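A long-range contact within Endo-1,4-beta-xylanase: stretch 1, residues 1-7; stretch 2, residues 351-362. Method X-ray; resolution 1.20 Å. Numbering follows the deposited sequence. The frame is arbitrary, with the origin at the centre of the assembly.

Stretch 1 (1-7) AFNNNPS
Stretch 2 351-362: ALLASTNAGQAN

The centre of this contact is the ring of Phe2. Its CA-to-CB bond points toward stretch 2, with chi1 at 179° (t) and chi2 at 62°. Ala361 CB sits over one face of the Phe2 ring, 3.5 Å from the centroid and 4° off the ring normal. This is a CH-pi contact: a methyl group set squarely on the aromatic cloud. The closest atom pair is Phe2 CD2 to Ala361 CB, at 3.7 Å. Ala361 also points its CA-to-CB bond toward stretch 1. Three residues earlier in the helix, Ala358 CB lies 4.0 Å from Phe2 CD2. Leu352 CB is 4.4 Å from Phe2 CE1 and adds a looser apolar contact; its rotamer is m, t.

The ring edge meets backbone carbonyls. Phe2 CZ is 3.5 Å from Leu352 O and 3.5 Å from Ser355 O, both near the ring plane. Aromatic C-H groups carry a slight positive charge, so carbonyl oxygens suit this position.

Stretch 1 has no regular helix or strand. Phe2 has phi/psi of -57/131, Asn3 -83/101, Asn4 -88/13, Asn5 -129/66 and Pro6 -58/140. Stretch 2 has a 3-10 segment at 352-354, a loop, and a helix from Ala358 that continues beyond Asn362. The 3-10 segment is held by Ala354 N to Ala351 O and Ser355 N to Leu352 O, both 3.0 Å hydrogen bonds. Ser355 (-81/149), Thr356 (-117/14) and Asn357 (-116/105) form the link to the helix. The chains run in opposite senses here: Asn4 CA is 4.2 Å from Thr356 CA, and Pro6 CA is 6.6 Å from Ala354 CA.

Asn357, chi1 t, caps the helix. Asn357 OD1 accepts from Gln360 N at 2.9 Å, satisfying an amide of the first turn. Asn357 N in turn donates to Ser355 OG at 3.1 Å; Ser355 has chi1 t. Helical bonds follow from Ala361 N to Asn357 O (2.9 Å) and Asn362 N to Ala358 O (2.8 Å).

Pro6 points its CA-to-CB bond toward stretch 2, with a C-gamma endo pucker. Pro6 CB is 3.7 Å from Leu353 O, and Pro6 CD is 4.2 Å from Thr356 CG2. Thr356 has chi1 p.

No direct hydrogen bond crosses between the stretches. Asn4 O makes a CA-H...O contact with Thr356 CA at 3.4 Å, with 130° at the hydrogen. Waters supply the stronger polar links. Water 1 lies 2.9 Å from Asn3 O and 2.9 Å from Ser355 O and can donate to either; more acceptors lie in reach than it has protons. Asn3 O and Ser355 O are 4.4 Å apart. Water 2 accepts from Asn4 ND2 at 3.1 Å and from Ala358 N at 2.9 Å, and gives a weak bond to Thr356 O at 3.5 Å. Asn4 has chi1 p and chi2 -21°. Asn3 and Asn5, both chi1 t, point their CA-to-CB bonds away; Asn5 N donates to Asn3 OD1 at 2.9 Å. The two stretches together bury 393 Å².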

# COMPACT_ATOMS: atom_id res chain seq x y z
N ALA A 1 23.71 0.09 -14.15
CA ALA A 1 24.06 -0.61 -12.90
C ALA A 1 23.21 -0.06 -11.75
O ALA A 1 22.84 1.09 -11.77
CB ALA A 1 25.52 -0.44 -12.56
N PHE A 2 22.96 -0.89 -10.78
CA PHE A 2 22.25 -0.46 -9.59
C PHE A 2 22.90 0.68 -8.89
O PHE A 2 24.12 0.62 -8.61
CB PHE A 2 22.15 -1.64 -8.63
CG PHE A 2 21.43 -1.33 -7.33
CD1 PHE A 2 20.11 -0.94 -7.30
CD2 PHE A 2 22.10 -1.44 -6.13
CE1 PHE A 2 19.45 -0.70 -6.09
CE2 PHE A 2 21.43 -1.17 -4.92
CZ PHE A 2 20.12 -0.79 -4.92
N ASN A 3 22.15 1.72 -8.55
CA ASN A 3 22.66 2.82 -7.74
C ASN A 3 22.56 2.43 -6.27
O ASN A 3 21.49 2.50 -5.66
CB ASN A 3 21.88 4.08 -8.01
CG ASN A 3 22.43 5.26 -7.28
OD1 ASN A 3 23.35 5.10 -6.46
ND2 ASN A 3 21.89 6.44 -7.52
N ASN A 4 23.68 2.02 -5.70
CA ASN A 4 23.75 1.63 -4.32
C ASN A 4 24.03 2.78 -3.39
O ASN A 4 24.27 2.54 -2.19
CB ASN A 4 24.72 0.51 -4.13
CG ASN A 4 26.15 0.94 -4.25
OD1 ASN A 4 26.44 1.94 -4.83
ND2 ASN A 4 27.04 0.19 -3.66
N ASN A 5 23.93 4.00 -3.87
CA ASN A 5 24.09 5.18 -3.05
C ASN A 5 22.90 6.14 -3.26
O ASN A 5 23.03 7.22 -3.80
CB ASN A 5 25.40 5.90 -3.49
CG ASN A 5 25.80 7.00 -2.55
OD1 ASN A 5 25.38 7.01 -1.35
ND2 ASN A 5 26.66 7.95 -3.04
N PRO A 6 21.71 5.71 -2.85
CA PRO A 6 20.51 6.52 -3.11
C PRO A 6 20.63 7.88 -2.51
O PRO A 6 21.12 8.05 -1.40
CB PRO A 6 19.41 5.69 -2.48
CG PRO A 6 20.09 4.90 -1.43
CD PRO A 6 21.44 4.46 -2.11
N SER A 7 20.15 8.89 -3.25
CA SER A 7 20.23 10.26 -2.80
C SER A 7 19.48 10.57 -1.54
O SER A 7 18.40 10.04 -1.31
CB SER A 7 19.74 11.19 -3.91
OG SER A 7 19.94 12.55 -3.53
N ALA A 351 11.55 -2.11 -2.09
CA ALA A 351 12.43 -1.81 -0.99
C ALA A 351 13.85 -1.48 -1.42
O ALA A 351 14.57 -0.77 -0.72
CB ALA A 351 12.49 -2.98 -0.01
N LEU A 352 14.25 -2.02 -2.57
CA LEU A 352 15.60 -1.76 -3.11
C LEU A 352 15.91 -0.33 -3.36
O LEU A 352 17.09 0.04 -3.45
CB LEU A 352 15.83 -2.59 -4.37
CG LEU A 352 15.75 -4.10 -4.18
CD1 LEU A 352 15.84 -4.75 -5.55
CD2 LEU A 352 16.85 -4.59 -3.22
N LEU A 353 14.91 0.54 -3.46
CA LEU A 353 15.14 1.98 -3.58
C LEU A 353 15.81 2.57 -2.35
O LEU A 353 16.28 3.70 -2.40
CB LEU A 353 13.84 2.67 -3.94
CG LEU A 353 13.27 2.33 -5.30
CD1 LEU A 353 11.80 2.66 -5.42
CD2 LEU A 353 14.06 3.06 -6.41
N ALA A 354 15.86 1.83 -1.25
CA ALA A 354 16.60 2.21 -0.05
C ALA A 354 17.80 1.30 0.21
O ALA A 354 18.49 1.53 1.21
CB ALA A 354 15.70 2.21 1.19
N SER A 355 18.04 0.31 -0.63
CA SER A 355 19.15 -0.67 -0.41
C SER A 355 20.49 -0.08 -0.86
O SER A 355 20.56 0.70 -1.80
CB SER A 355 18.89 -1.93 -1.28
OG SER A 355 20.04 -2.87 -1.17
N THR A 356 21.54 -0.53 -0.17
CA THR A 356 22.92 -0.16 -0.57
C THR A 356 23.75 -1.34 -0.97
O THR A 356 24.97 -1.20 -1.08
CB THR A 356 23.60 0.65 0.55
OG1 THR A 356 23.69 -0.13 1.74
CG2 THR A 356 22.90 1.89 0.88
N ASN A 357 23.13 -2.49 -1.20
CA ASN A 357 23.81 -3.73 -1.49
C ASN A 357 23.47 -4.21 -2.90
O ASN A 357 22.39 -4.72 -3.15
CB ASN A 357 23.46 -4.76 -0.43
CG ASN A 357 24.22 -6.06 -0.55
OD1 ASN A 357 24.45 -6.62 -1.64
ND2 ASN A 357 24.60 -6.58 0.62
N ALA A 358 24.38 -4.06 -3.84
CA ALA A 358 24.13 -4.41 -5.24
C ALA A 358 23.89 -5.88 -5.41
O ALA A 358 23.06 -6.26 -6.27
CB ALA A 358 25.31 -3.89 -6.12
N GLY A 359 24.54 -6.73 -4.67
CA GLY A 359 24.29 -8.15 -4.73
C GLY A 359 22.85 -8.53 -4.32
O GLY A 359 22.21 -9.32 -5.01
N GLN A 360 22.39 -7.96 -3.25
CA GLN A 360 21.00 -8.10 -2.77
C GLN A 360 20.08 -7.56 -3.88
O GLN A 360 19.04 -8.14 -4.18
CB GLN A 360 20.67 -7.31 -1.43
CG GLN A 360 20.69 -7.92 0.00
CD GLN A 360 20.50 -6.85 1.13
OE1 GLN A 360 20.54 -7.13 2.31
NE2 GLN A 360 20.34 -5.59 0.75
N ALA A 361 20.40 -6.39 -4.41
CA ALA A 361 19.54 -5.84 -5.43
C ALA A 361 19.42 -6.72 -6.61
O ALA A 361 18.31 -6.97 -7.11
CB ALA A 361 20.02 -4.47 -5.85
N ASN A 362 20.56 -7.26 -7.07
CA ASN A 362 20.48 -8.15 -8.20
C ASN A 362 19.56 -9.29 -7.95
O ASN A 362 18.76 -9.63 -8.83
CB ASN A 362 21.90 -8.63 -8.63
O HOH W 1 19.21 2.29 -3.86
O HOH W 2 27.00 -2.88 -3.31